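Local coordinates for protein Maltose/maltodextrin transport permease homologue (Bdellovibrio bacteriovorus HD100, PDB 6FFL) that binds maltotriose through the MalE solute-binding domain present here, which is fused to the membrane subunit MalF and probably delivers maltodextrins to its ABC transporter, at residues S47-A52 with M75-P80; S51-G56 with N275-S280; W236-Y241 with V246-A251. All blocks are in the same frame, centred on the assembly; numbering follows the deposited sequence.

Interaction 1: residues S47-A52 with M75-P80; sequences SSFQSA and MGIVRP. With PT (platinum (II) ion), chain E.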
ATOM      1  N   SER A  47     -12.530  -8.529   2.297  1.00 17.07           N
ATOM      2  CA  SER A  47     -13.370  -9.668   2.642  1.00 17.72           C
ATOM      3  C   SER A  47     -14.823  -9.242   2.858  1.00 19.19           C
ATOM      4  O   SER A  47     -15.748  -9.967   2.474  1.00 19.56           O
ATOM      5  CB  SER A  47     -12.801 -10.380   3.872  1.00 18.86           C
ATOM      6  OG  SER A  47     -12.895  -9.568   5.022  1.00 25.88           O
ATOM      7  N   SER A  48     -15.051  -8.063   3.441  1.00 15.23           N
ATOM      8  CA  SER A  48     -16.428  -7.632   3.693  1.00 16.52           C
ATOM      9  C   SER A  48     -17.131  -7.205   2.400  1.00 17.94           C
ATOM     10  O   SER A  48     -18.328  -7.475   2.223  1.00 19.67           O
ATOM     11  CB  SER A  48     -16.451  -6.523   4.757  1.00 26.19           C
ATOM     12  OG  SER A  48     -16.053  -5.259   4.249  1.00 24.55           O
ATOM     13  N   PHE A  49     -16.411  -6.568   1.471  1.00 15.18           N
ATOM     14  CA  PHE A  49     -17.030  -6.273   0.182  1.00 18.41           C
ATOM     15  C   PHE A  49     -17.377  -7.558  -0.561  1.00 17.24           C
ATOM     16  O   PHE A  49     -18.471  -7.681  -1.133  1.00 15.75           O
ATOM     17  CB  PHE A  49     -16.132  -5.382  -0.685  1.00 16.43           C
ATOM     18  CG  PHE A  49     -16.797  -4.999  -1.987  1.00 17.64           C
ATOM     19  CD1 PHE A  49     -17.749  -3.987  -2.018  1.00 16.14           C
ATOM     20  CD2 PHE A  49     -16.524  -5.692  -3.154  1.00 16.11           C
ATOM     21  CE1 PHE A  49     -18.404  -3.664  -3.198  1.00 21.87           C
ATOM     22  CE2 PHE A  49     -17.171  -5.372  -4.342  1.00 15.33           C
ATOM     23  CZ  PHE A  49     -18.117  -4.357  -4.359  1.00 18.43           C
ATOM     24  N   GLN A  50     -16.464  -8.534  -0.555  1.00 15.71           N
ATOM     25  CA  GLN A  50     -16.749  -9.797  -1.231  1.00 15.45           C
ATOM     26  C   GLN A  50     -17.991 -10.454  -0.639  1.00 19.24           C
ATOM     27  O   GLN A  50     -18.884 -10.897  -1.372  1.00 21.09           O
ATOM     28  CB  GLN A  50     -15.538 -10.732  -1.136  1.00 18.43           C
ATOM     29  CG  GLN A  50     -14.328 -10.239  -1.914  1.00 18.81           C
ATOM     30  CD  GLN A  50     -13.138 -11.189  -1.856  1.00 28.93           C
ATOM     31  OE1 GLN A  50     -12.320 -11.231  -2.771  1.00 35.26           O
ATOM     32  NE2 GLN A  50     -13.039 -11.952  -0.772  1.00 36.76           N
ATOM     33  N   SER A  51     -18.067 -10.512   0.694  0.58 18.76           N
ATOM     34  CA  SER A  51     -19.197 -11.162   1.350  0.58 21.44           C
ATOM     35  C   SER A  51     -20.497 -10.419   1.071  0.58 24.60           C
ATOM     36  O   SER A  51     -21.518 -11.031   0.744  0.58 22.30           O
ATOM     37  CB  SER A  51     -18.942 -11.252   2.854  0.58 25.53           C
ATOM     38  OG  SER A  51     -20.105 -11.672   3.538  0.58 34.10           O
ATOM     39  N   ALA A  52     -20.474  -9.088   1.185  1.00 17.02           N
ATOM     40  CA  ALA A  52     -21.692  -8.313   0.981  1.00 19.30           C
ATOM     41  C   ALA A  52     -22.173  -8.405  -0.462  1.00 17.80           C
ATOM     42  O   ALA A  52     -23.372  -8.568  -0.710  1.00 18.73           O
ATOM     43  CB  ALA A  52     -21.466  -6.856   1.379  1.00 17.39           C
ATOM     44  N   MET A  75     -14.881 -12.793  -9.432  1.00 20.32           N
ATOM     45  CA  MET A  75     -16.115 -13.138  -8.731  1.00 21.50           C
ATOM     46  C   MET A  75     -17.339 -12.449  -9.324  1.00 22.08           C
ATOM     47  O   MET A  75     -18.458 -12.684  -8.849  1.00 21.83           O
ATOM     48  CB  MET A  75     -16.005 -12.772  -7.248  1.00 22.59           C
ATOM     49  CG  MET A  75     -14.901 -13.491  -6.485  1.00 33.77           C
ATOM     50  SD  MET A  75     -15.334 -15.162  -5.989  1.00 42.10           S
ATOM     51  CE  MET A  75     -13.991 -15.550  -4.861  1.00 39.18           C
ATOM     52  N   GLY A  76     -17.146 -11.605 -10.333  1.00 19.62           N
ATOM     53  CA  GLY A  76     -18.241 -10.903 -10.978  1.00 19.42           C
ATOM     54  C   GLY A  76     -18.937  -9.880 -10.106  1.00 21.82           C
ATOM     55  O   GLY A  76     -20.124  -9.621 -10.302  1.00 28.11           O
ATOM     56  N   ILE A  77     -18.239  -9.277  -9.144  1.00 16.03           N
ATOM     57  CA  ILE A  77     -18.908  -8.371  -8.220  1.00 17.86           C
ATOM     58  C   ILE A  77     -18.589  -6.902  -8.484  1.00 22.08           C
ATOM     59  O   ILE A  77     -19.095  -6.036  -7.758  1.00 18.50           O
ATOM     60  CB  ILE A  77     -18.610  -8.740  -6.752  1.00 16.69           C
ATOM     61  CG1 ILE A  77     -17.108  -8.653  -6.463  1.00 17.73           C
ATOM     62  CG2 ILE A  77     -19.192 -10.131  -6.441  1.00 19.19           C
ATOM     63  CD1 ILE A  77     -16.732  -8.972  -4.992  1.00 17.32           C
ATOM     64  N   VAL A  78     -17.784  -6.585  -9.500  1.00 18.56           N
ATOM     65  CA  VAL A  78     -17.580  -5.196  -9.899  1.00 14.66           C
ATOM     66  C   VAL A  78     -17.748  -5.070 -11.407  1.00 19.52           C
ATOM     67  O   VAL A  78     -17.535  -6.030 -12.157  1.00 21.16           O
ATOM     68  CB  VAL A  78     -16.202  -4.648  -9.478  1.00 13.68           C
ATOM     69  CG1 VAL A  78     -16.144  -4.497  -7.953  1.00 18.09           C
ATOM     70  CG2 VAL A  78     -15.078  -5.540 -10.018  1.00 18.05           C
ATOM     71  N   ARG A  79     -18.122  -3.864 -11.852  1.00 16.68           N
ATOM     72  CA  ARG A  79     -18.482  -3.617 -13.253  1.00 19.47           C
ATOM     73  C   ARG A  79     -17.263  -3.184 -14.064  1.00 18.16           C
ATOM     74  O   ARG A  79     -16.448  -2.395 -13.577  1.00 20.15           O
ATOM     75  CB  ARG A  79     -19.535  -2.519 -13.353  1.00 23.31           C
ATOM     76  CG  ARG A  79     -20.790  -2.775 -12.549  1.00 29.11           C
ATOM     77  CD  ARG A  79     -21.713  -1.561 -12.572  1.00 27.05           C
ATOM     78  NE  ARG A  79     -23.047  -1.925 -12.100  1.00 28.26           N
ATOM     79  CZ  ARG A  79     -24.108  -2.069 -12.879  1.00 38.36           C
ATOM     80  NH1 ARG A  79     -24.014  -1.845 -14.187  1.00 33.88           N
ATOM     81  NH2 ARG A  79     -25.269  -2.418 -12.342  1.00 43.66           N
ATOM     82  N   PRO A  80     -17.102  -3.662 -15.298  1.00 18.30           N
ATOM     83  CA  PRO A  80     -16.093  -3.061 -16.182  1.00 17.81           C
ATOM     84  C   PRO A  80     -16.431  -1.594 -16.386  1.00 22.86           C
ATOM     85  O   PRO A  80     -17.595  -1.239 -16.562  1.00 21.08           O
ATOM     86  CB  PRO A  80     -16.234  -3.851 -17.491  1.00 21.31           C
ATOM     87  CG  PRO A  80     -17.042  -5.057 -17.152  1.00 29.70           C
ATOM     88  CD  PRO A  80     -17.902  -4.691 -15.985  1.00 18.89           C
TER
HETATM   89 PT    PT E 403     -17.106 -14.828  -4.552  0.64 33.73          PT
HETATM   90  O   HOH W   1     -16.248 -13.098  -3.659  1.00 33.06           O
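In the solute-binding fold of this MalE domain, Phe49 and Gln50 of helix 42-54 form a small apolar seam with Ile77 and Val78, in the loop after helix 69-74. Gly76 closes a Schellman motif that ends this second helix, and glycine readily adopts the positive phi found there. Phe49 has CG anti to the backbone N (chi1 -176°), which sends the ring out along the seam. There its CE2 lies 3.7 Å from Ile77 CD1 and 3.9 Å from Val78 CG1, and the ring also meets Phe72. The extended end of Ile77 slides past the ring until CD1 is 3.9 Å from Gln50 CA, while Gln50 lays its methylene CG 4.1 Å from the same methyl. Isoleucine suits this place because its extended CG1-CD1 arm is long enough to touch both the Phe49 ring and the Gln50 backbone. Beside the seam, Met75 bends at chi2 and brings SD to 2.3 Å from a platinum ion, which also binds Met54 SD and, 2.1 Å away, a water oxygen. With no hydrogen bond between the segments, the seam rests on apolar contact, and the soft metal takes the thioether sulfurs at its border.

Interaction 2: residues S51-G56 with N275-S280; sequences SAAMGG and NANMKS. With PT (platinum (II) ion), chain E.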
ATOM      1  N   SER A  51     -18.067 -10.512   0.694  0.58 18.76           N
ATOM      2  CA  SER A  51     -19.197 -11.162   1.350  0.58 21.44           C
ATOM      3  C   SER A  51     -20.497 -10.419   1.071  0.58 24.60           C
ATOM      4  O   SER A  51     -21.518 -11.031   0.744  0.58 22.30           O
ATOM      5  CB  SER A  51     -18.942 -11.252   2.854  0.58 25.53           C
ATOM      6  OG  SER A  51     -20.105 -11.672   3.538  0.58 34.10           O
ATOM      7  N   ALA A  52     -20.474  -9.088   1.185  1.00 17.02           N
ATOM      8  CA  ALA A  52     -21.692  -8.313   0.981  1.00 19.30           C
ATOM      9  C   ALA A  52     -22.173  -8.405  -0.462  1.00 17.80           C
ATOM     10  O   ALA A  52     -23.372  -8.568  -0.710  1.00 18.73           O
ATOM     11  CB  ALA A  52     -21.466  -6.856   1.379  1.00 17.39           C
ATOM     12  N   ALA A  53     -21.253  -8.313  -1.423  1.00 17.43           N
ATOM     13  CA  ALA A  53     -21.650  -8.323  -2.829  1.00 20.83           C
ATOM     14  C   ALA A  53     -22.103  -9.709  -3.267  1.00 21.05           C
ATOM     15  O   ALA A  53     -23.038  -9.838  -4.065  1.00 24.10           O
ATOM     16  CB  ALA A  53     -20.494  -7.821  -3.699  1.00 24.91           C
ATOM     17  N   MET A  54     -21.469 -10.765  -2.748  1.00 19.78           N
ATOM     18  CA  MET A  54     -21.943 -12.106  -3.072  1.00 19.51           C
ATOM     19  C   MET A  54     -23.326 -12.358  -2.488  1.00 27.33           C
ATOM     20  O   MET A  54     -24.134 -13.077  -3.089  1.00 27.74           O
ATOM     21  CB  MET A  54     -20.950 -13.145  -2.561  1.00 25.23           C
ATOM     22  CG  MET A  54     -19.699 -13.235  -3.397  1.00 30.81           C
ATOM     23  SD  MET A  54     -18.986 -14.874  -3.263  1.00 42.81           S
ATOM     24  CE  MET A  54     -18.078 -14.708  -1.741  1.00 19.37           C
ATOM     25  N   GLY A  55     -23.614 -11.777  -1.327  1.00 24.09           N
ATOM     26  CA  GLY A  55     -24.927 -11.815  -0.719  1.00 24.48           C
ATOM     27  C   GLY A  55     -25.952 -10.905  -1.355  1.00 31.96           C
ATOM     28  O   GLY A  55     -27.063 -10.772  -0.832  1.00 39.65           O
ATOM     29  N   GLY A  56     -25.617 -10.277  -2.476  1.00 27.26           N
ATOM     30  CA  GLY A  56     -26.558  -9.464  -3.222  1.00 31.07           C
ATOM     31  C   GLY A  56     -26.582  -7.994  -2.873  1.00 28.80           C
ATOM     32  O   GLY A  56     -27.440  -7.268  -3.385  1.00 33.64           O
ATOM     33  N   ASN A 275     -19.916  -1.421  -7.891  1.00 16.62           N
ATOM     34  CA  ASN A 275     -20.596  -2.676  -7.589  1.00 17.47           C
ATOM     35  C   ASN A 275     -21.416  -3.151  -8.783  1.00 18.26           C
ATOM     36  O   ASN A 275     -22.135  -2.372  -9.420  1.00 20.75           O
ATOM     37  CB  ASN A 275     -21.496  -2.476  -6.364  1.00 21.83           C
ATOM     38  CG  ASN A 275     -21.873  -3.776  -5.671  1.00 24.48           C
ATOM     39  OD1 ASN A 275     -21.941  -4.835  -6.290  1.00 20.67           O
ATOM     40  ND2 ASN A 275     -22.122  -3.693  -4.362  1.00 20.33           N
ATOM     41  N   ALA A 276     -21.303  -4.443  -9.084  1.00 18.77           N
ATOM     42  CA  ALA A 276     -22.216  -5.039 -10.049  1.00 19.79           C
ATOM     43  C   ALA A 276     -23.664  -4.957  -9.566  1.00 20.74           C
ATOM     44  O   ALA A 276     -24.588  -4.875 -10.386  1.00 23.91           O
ATOM     45  CB  ALA A 276     -21.800  -6.488 -10.301  1.00 20.33           C
ATOM     46  N   ASN A 277     -23.880  -4.987  -8.246  1.00 21.89           N
ATOM     47  CA  ASN A 277     -25.211  -4.844  -7.643  1.00 22.34           C
ATOM     48  C   ASN A 277     -25.546  -3.369  -7.475  1.00 23.53           C
ATOM     49  O   ASN A 277     -24.848  -2.665  -6.742  1.00 24.67           O
ATOM     50  CB  ASN A 277     -25.260  -5.497  -6.256  1.00 24.12           C
ATOM     51  CG  ASN A 277     -24.961  -6.973  -6.281  1.00 34.44           C
ATOM     52  OD1 ASN A 277     -25.440  -7.691  -7.150  1.00 33.20           O
ATOM     53  ND2 ASN A 277     -24.183  -7.443  -5.300  1.00 27.25           N
ATOM     54  N   MET A 278     -26.626  -2.911  -8.103  1.00 22.09           N
ATOM     55  CA  MET A 278     -27.139  -1.561  -7.901  1.00 26.83           C
ATOM     56  C   MET A 278     -28.629  -1.649  -7.609  1.00 27.22           C
ATOM     57  O   MET A 278     -29.365  -2.320  -8.340  1.00 29.20           O
ATOM     58  CB  MET A 278     -26.896  -0.671  -9.127  1.00 28.05           C
ATOM     59  CG  MET A 278     -25.437  -0.421  -9.450  1.00 25.34           C
ATOM     60  SD  MET A 278     -24.719   0.863  -8.397  1.00 25.15           S
ATOM     61  CE  MET A 278     -22.987   0.647  -8.769  1.00 20.99           C
ATOM     62  N   LYS A 279     -29.071  -0.964  -6.549  1.00 28.74           N
ATOM     63  CA  LYS A 279     -30.464  -1.067  -6.122  1.00 32.69           C
ATOM     64  C   LYS A 279     -31.429  -0.535  -7.171  1.00 34.63           C
ATOM     65  O   LYS A 279     -32.566  -1.012  -7.262  1.00 30.57           O
ATOM     66  CB  LYS A 279     -30.681  -0.310  -4.812  1.00 33.43           C
ATOM     67  CG  LYS A 279     -29.967  -0.888  -3.606  1.00 47.95           C
ATOM     68  CD  LYS A 279     -30.236  -0.020  -2.384  1.00 55.95           C
ATOM     69  CE  LYS A 279     -29.170  -0.191  -1.323  1.00 55.64           C
ATOM     70  NZ  LYS A 279     -29.648   0.312  -0.007  1.00 62.40           N
ATOM     71  N   SER A 280     -31.017   0.460  -7.951  1.00 31.40           N
ATOM     72  CA  SER A 280     -31.922   1.076  -8.912  1.00 33.75           C
ATOM     73  C   SER A 280     -31.103   1.894  -9.893  1.00 31.90           C
ATOM     74  O   SER A 280     -29.908   2.124  -9.697  1.00 28.87           O
ATOM     75  CB  SER A 280     -32.960   1.964  -8.223  1.00 32.14           C
ATOM     76  OG  SER A 280     -32.395   3.221  -7.900  1.00 32.59           O
TER
HETATM   77 PT    PT E 403     -17.106 -14.828  -4.552  0.64 33.73          PT
HETATM   78  O   HOH W   1     -16.248 -13.098  -3.659  1.00 33.06           O
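Asn277 reaches across to Ala53 and Gly56, where a Schellman motif ends helix 42-54. The asparagine itself stands at the close of an Asx turn begun by Asn275. From Asn277 CB, which lies 4.0 Å from Gly56 O, the side chain sets off with CG anti to the carbonyl carbon (chi1 -60°) and passes beside the Gly56 peptide, Asn277 CG being 3.8 Å from the same oxygen. At the tip, Asn277 ND2 skirts Gly56 C at 3.5 Å and donates to Ala53 O at 2.9 Å. This bond lies in the carbonyl plane, on a lone pair, and almost in the plane of the donor amide, although it is bent at the hydrogen (142°). Ala53 O also accepts from Gly56 N, the inner bond of the Schellman motif, so two N-H groups hold the oxygen at the helix end. Asn277 ND2 has a further acceptor in Ser57 O. An amide suits this place because its nitrogen carries two hydrogens and can serve two backbone oxygens, Ala53 O in the last turn and Ser57 O just beyond it, and Gly56 suits the positive phi there. Asn275 fixes the backbone of Asn277: its OD1 receives Asn277 N at 2.8 Å, with the donor 54° above the carbonyl plane of the side-chain amide.

Interaction 3: residues W236-Y241 with V246-A251; sequences WSWGDY and VDFGIA. With GLC (alpha-D-glucopyranose), chain B; GLC (alpha-D-glucopyranose), chain C.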
ATOM      1  N   TRP A 236       1.040   6.821   1.637  1.00 12.41           N
ATOM      2  CA  TRP A 236      -0.207   7.154   2.322  1.00 13.87           C
ATOM      3  C   TRP A 236       0.031   7.775   3.691  1.00 15.96           C
ATOM      4  O   TRP A 236      -0.893   8.381   4.247  1.00 16.31           O
ATOM      5  CB  TRP A 236      -1.075   5.898   2.513  1.00 14.46           C
ATOM      6  CG  TRP A 236      -0.345   4.822   3.290  1.00 13.96           C
ATOM      7  CD1 TRP A 236      -0.197   4.742   4.647  1.00 16.07           C
ATOM      8  CD2 TRP A 236       0.373   3.701   2.741  1.00  9.95           C
ATOM      9  NE1 TRP A 236       0.560   3.639   4.977  1.00 17.55           N
ATOM     10  CE2 TRP A 236       0.919   2.983   3.828  1.00 13.39           C
ATOM     11  CE3 TRP A 236       0.592   3.230   1.441  1.00 12.22           C
ATOM     12  CZ2 TRP A 236       1.677   1.820   3.651  1.00 14.89           C
ATOM     13  CZ3 TRP A 236       1.355   2.070   1.263  1.00 11.97           C
ATOM     14  CH2 TRP A 236       1.887   1.385   2.362  1.00 12.95           C
ATOM     15  N   SER A 237       1.235   7.625   4.255  1.00 10.25           N
ATOM     16  CA  SER A 237       1.497   8.072   5.615  1.00 12.43           C
ATOM     17  C   SER A 237       2.074   9.480   5.691  1.00 12.91           C
ATOM     18  O   SER A 237       2.154  10.032   6.791  1.00 13.92           O
ATOM     19  CB  SER A 237       2.447   7.089   6.320  1.00 12.33           C
ATOM     20  OG  SER A 237       3.763   7.145   5.759  1.00 13.65           O
ATOM     21  N   TRP A 238       2.456  10.074   4.557  1.00 15.70           N
ATOM     22  CA  TRP A 238       3.122  11.375   4.585  1.00 14.08           C
ATOM     23  C   TRP A 238       2.262  12.428   5.271  1.00 15.36           C
ATOM     24  O   TRP A 238       2.750  13.208   6.098  1.00 17.69           O
ATOM     25  CB  TRP A 238       3.433  11.833   3.165  1.00 12.01           C
ATOM     26  CG  TRP A 238       4.457  11.015   2.433  1.00 15.60           C
ATOM     27  CD1 TRP A 238       5.374  10.146   2.967  1.00 18.72           C
ATOM     28  CD2 TRP A 238       4.676  11.016   1.024  1.00 13.98           C
ATOM     29  NE1 TRP A 238       6.145   9.603   1.964  1.00 13.53           N
ATOM     30  CE2 TRP A 238       5.744  10.135   0.762  1.00 13.79           C
ATOM     31  CE3 TRP A 238       4.071  11.682  -0.049  1.00 14.54           C
ATOM     32  CZ2 TRP A 238       6.207   9.886  -0.532  1.00 13.39           C
ATOM     33  CZ3 TRP A 238       4.542  11.442  -1.333  1.00 17.24           C
ATOM     34  CH2 TRP A 238       5.598  10.549  -1.563  1.00 15.67           C
ATOM     35  N   GLY A 239       0.978  12.483   4.912  1.00 18.14           N
ATOM     36  CA  GLY A 239       0.124  13.535   5.438  1.00 21.70           C
ATOM     37  C   GLY A 239       0.018  13.486   6.947  1.00 24.58           C
ATOM     38  O   GLY A 239       0.057  14.518   7.619  1.00 21.81           O
ATOM     39  N   ASP A 240      -0.083  12.283   7.501  1.00 23.70           N
ATOM     40  CA  ASP A 240      -0.245  12.169   8.942  1.00 26.38           C
ATOM     41  C   ASP A 240       1.042  12.477   9.693  1.00 21.98           C
ATOM     42  O   ASP A 240       0.980  13.020  10.802  1.00 19.83           O
ATOM     43  CB  ASP A 240      -0.792  10.788   9.277  1.00 25.11           C
ATOM     44  CG  ASP A 240      -2.301  10.715   9.057  1.00 42.08           C
ATOM     45  OD1 ASP A 240      -3.035  11.482   9.714  1.00 52.62           O
ATOM     46  OD2 ASP A 240      -2.756   9.952   8.192  1.00 28.72           O
ATOM     47  N   TYR A 241       2.216  12.192   9.111  1.00 19.57           N
ATOM     48  CA  TYR A 241       3.444  12.619   9.782  1.00 16.55           C
ATOM     49  C   TYR A 241       3.626  14.127   9.707  1.00 23.37           C
ATOM     50  O   TYR A 241       4.124  14.733  10.663  1.00 25.37           O
ATOM     51  CB  TYR A 241       4.670  11.889   9.211  1.00 17.49           C
ATOM     52  CG  TYR A 241       4.567  10.393   9.437  1.00 15.36           C
ATOM     53  CD1 TYR A 241       4.144   9.891  10.660  1.00 16.26           C
ATOM     54  CD2 TYR A 241       4.855   9.493   8.416  1.00 19.17           C
ATOM     55  CE1 TYR A 241       4.014   8.523  10.871  1.00 19.61           C
ATOM     56  CE2 TYR A 241       4.724   8.130   8.613  1.00 16.73           C
ATOM     57  CZ  TYR A 241       4.300   7.651   9.832  1.00 16.31           C
ATOM     58  OH  TYR A 241       4.159   6.300  10.028  1.00 19.39           O
ATOM     59  N   VAL A 246       6.271  15.831  12.440  1.00 23.26           N
ATOM     60  CA  VAL A 246       7.534  15.122  12.295  1.00 22.79           C
ATOM     61  C   VAL A 246       8.277  15.740  11.118  1.00 21.63           C
ATOM     62  O   VAL A 246       7.746  15.801  10.005  1.00 26.41           O
ATOM     63  CB  VAL A 246       7.313  13.618  12.074  1.00 23.29           C
ATOM     64  CG1 VAL A 246       8.660  12.889  12.031  1.00 23.60           C
ATOM     65  CG2 VAL A 246       6.404  13.032  13.149  1.00 24.09           C
ATOM     66  N   ASP A 247       9.501  16.207  11.367  1.00 20.78           N
ATOM     67  CA  ASP A 247      10.393  16.682  10.311  1.00 22.26           C
ATOM     68  C   ASP A 247      11.105  15.466   9.733  1.00 19.24           C
ATOM     69  O   ASP A 247      12.146  15.034  10.230  1.00 23.07           O
ATOM     70  CB  ASP A 247      11.381  17.707  10.854  1.00 27.80           C
ATOM     71  CG  ASP A 247      12.257  18.302   9.767  1.00 30.29           C
ATOM     72  OD1 ASP A 247      11.920  18.149   8.575  1.00 28.46           O
ATOM     73  OD2 ASP A 247      13.286  18.915  10.104  1.00 31.46           O
ATOM     74  N   PHE A 248      10.529  14.890   8.685  1.00 19.24           N
ATOM     75  CA  PHE A 248      11.051  13.652   8.126  1.00 19.93           C
ATOM     76  C   PHE A 248      11.586  13.855   6.714  1.00 22.96           C
ATOM     77  O   PHE A 248      11.137  14.740   5.977  1.00 22.45           O
ATOM     78  CB  PHE A 248       9.985  12.543   8.120  1.00 17.81           C
ATOM     79  CG  PHE A 248       8.818  12.798   7.185  1.00 18.37           C
ATOM     80  CD1 PHE A 248       7.701  13.504   7.612  1.00 21.67           C
ATOM     81  CD2 PHE A 248       8.831  12.292   5.901  1.00 12.99           C
ATOM     82  CE1 PHE A 248       6.623  13.716   6.760  1.00 22.59           C
ATOM     83  CE2 PHE A 248       7.757  12.491   5.037  1.00 17.34           C
ATOM     84  CZ  PHE A 248       6.649  13.204   5.467  1.00 20.77           C
ATOM     85  N   GLY A 249      12.568  13.024   6.359  1.00 18.00           N
ATOM     86  CA  GLY A 249      12.994  12.849   4.990  1.00 14.11           C
ATOM     87  C   GLY A 249      12.586  11.465   4.507  1.00 17.04           C
ATOM     88  O   GLY A 249      12.143  10.617   5.279  1.00 15.61           O
ATOM     89  N   ILE A 250      12.738  11.249   3.200  1.00 14.50           N
ATOM     90  CA  ILE A 250      12.410   9.961   2.597  1.00 11.72           C
ATOM     91  C   ILE A 250      13.577   9.521   1.726  1.00 13.84           C
ATOM     92  O   ILE A 250      14.374  10.346   1.267  1.00 15.02           O
ATOM     93  CB  ILE A 250      11.099   9.987   1.773  1.00 11.64           C
ATOM     94  CG1 ILE A 250      11.205  10.923   0.564  1.00 16.15           C
ATOM     95  CG2 ILE A 250       9.901  10.371   2.646  1.00 17.27           C
ATOM     96  CD1 ILE A 250       9.988  10.782  -0.389  1.00 16.78           C
ATOM     97  N   ALA A 251      13.689   8.207   1.528  1.00 12.76           N
ATOM     98  CA  ALA A 251      14.785   7.637   0.753  1.00 14.15           C
ATOM     99  C   ALA A 251      14.385   6.244   0.296  1.00 10.86           C
ATOM    100  O   ALA A 251      13.442   5.645   0.816  1.00 13.35           O
ATOM    101  CB  ALA A 251      16.086   7.562   1.566  1.00 16.91           C
TER
HETATM  102  C1  GLC B   2      -1.194  -0.290   2.604  1.00 10.30           C
HETATM  103  C2  GLC B   2      -1.307  -0.480   1.097  1.00  8.49           C
HETATM  104  C3  GLC B   2      -1.946  -1.806   0.718  1.00  9.27           C
HETATM  105  C4  GLC B   2      -1.195  -2.917   1.443  1.00 10.87           C
HETATM  106  C5  GLC B   2      -1.232  -2.653   2.946  1.00 13.95           C
HETATM  107  C6  GLC B   2      -0.493  -3.750   3.719  1.00 13.54           C
HETATM  108  O2  GLC B   2      -2.071   0.622   0.571  1.00 13.85           O
HETATM  109  O3  GLC B   2      -1.831  -1.981  -0.705  1.00 13.75           O
HETATM  110  O4  GLC B   2      -1.830  -4.161   1.191  1.00 13.25           O
HETATM  111  O5  GLC B   2      -0.566  -1.420   3.195  1.00 12.81           O
HETATM  112  O6  GLC B   2      -0.840  -3.685   5.120  1.00 13.42           O
HETATM  113  C1  GLC C   1      -3.861   2.912   5.772  1.00 22.37           C
HETATM  114  C2  GLC C   1      -3.783   3.258   4.281  1.00 16.36           C
HETATM  115  C3  GLC C   1      -3.610   2.005   3.433  1.00 19.78           C
HETATM  116  C4  GLC C   1      -2.462   1.139   3.952  1.00 20.13           C
HETATM  117  C5  GLC C   1      -2.636   0.868   5.452  1.00 19.02           C
HETATM  118  C6  GLC C   1      -1.433   0.120   6.025  1.00 28.57           C
HETATM  119  O1  GLC C   1      -5.080   2.214   6.034  1.00 26.13           O
HETATM  120  O2  GLC C   1      -4.990   3.897   3.854  1.00 17.97           O
HETATM  121  O3  GLC C   1      -3.400   2.402   2.060  1.00 16.06           O
HETATM  122  O4  GLC C   1      -2.463  -0.088   3.194  1.00 15.10           O
HETATM  123  O5  GLC C   1      -2.747   2.097   6.178  1.00 23.82           O
HETATM  124  O6  GLC C   1      -1.686  -0.259   7.386  1.00 27.69           O
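Val246 N donates to Tyr241 O at 3.0 Å, a nearly straight bond (160° at the hydrogen) that ties the loop leading into strand 248-251 back to helix 238-243. The two elements form a helix-to-strand connection in the solute-binding fold: strand 248-251 is an edge strand of a mixed four-stranded sheet, paired with strand 116-121, and the helix packs against it. Between them sits Phe248. Its CG is placed between the backbone N and the carbonyl carbon (chi1 67°), which swings the ring toward the helix, and CE1 comes 3.6 Å from Tyr241 CB. The other flank of the ring meets Trp238, with Phe248 CE2 3.9 Å from Trp238 CD1. The planes of these two rings are close to parallel (29°) but slid well apart, the five-membered ring and the phenyl having centroids 5.8 Å from each other, so they barely overlap. Ile250 continues the row: its CD1 is 3.9 Å from Trp238 CZ2, and its CG2 methyl lies by Trp238 NE1. Flat rings and a branched aliphatic suit this buried layer because they offer apolar surface to both helix and strand. The phenol of Tyr241 leads elsewhere, its ring edge-to-face with Phe223 and its OH hydrogen-bonded to Asn233. Earlier in the same segment, Trp236 belongs to the maltotriose pocket. One face of its indole serves as a platform for two glucose units, the aromatic stacking familiar in sugar-binding proteins. C4 of the glucose of chain C lies over the centre of the ring system, while C1 of the glucose of chain B sits toward its rim, 3.5 Å from Trp236 CH2; at the other end of the indole, Trp236 NE1 is hydrogen-bonded to Tyr216 OH.

How the interactions relate
Interactions 1 and 2 are neighbours, with centres 7 Å apart. They share Ser51 and Ala52 of helix 42-54 and meet directly where Arg79 NE lies 2.9 Å from Asn275 O, a probable hydrogen bond. Each also supplies one methionine to the same platinum ion, so the metal bridges them. Interaction 3 stands across the centre of the chain, its own centre 33 Å from that of interaction 1 and 37 Å from that of interaction 2; its nearest atoms are about 17 Å from interaction 1. The sugar lies between: Trp236 of interaction 3 stacks on it, whereas the Gln50 side chain of interaction 1 remains about 9 Å from a glucose.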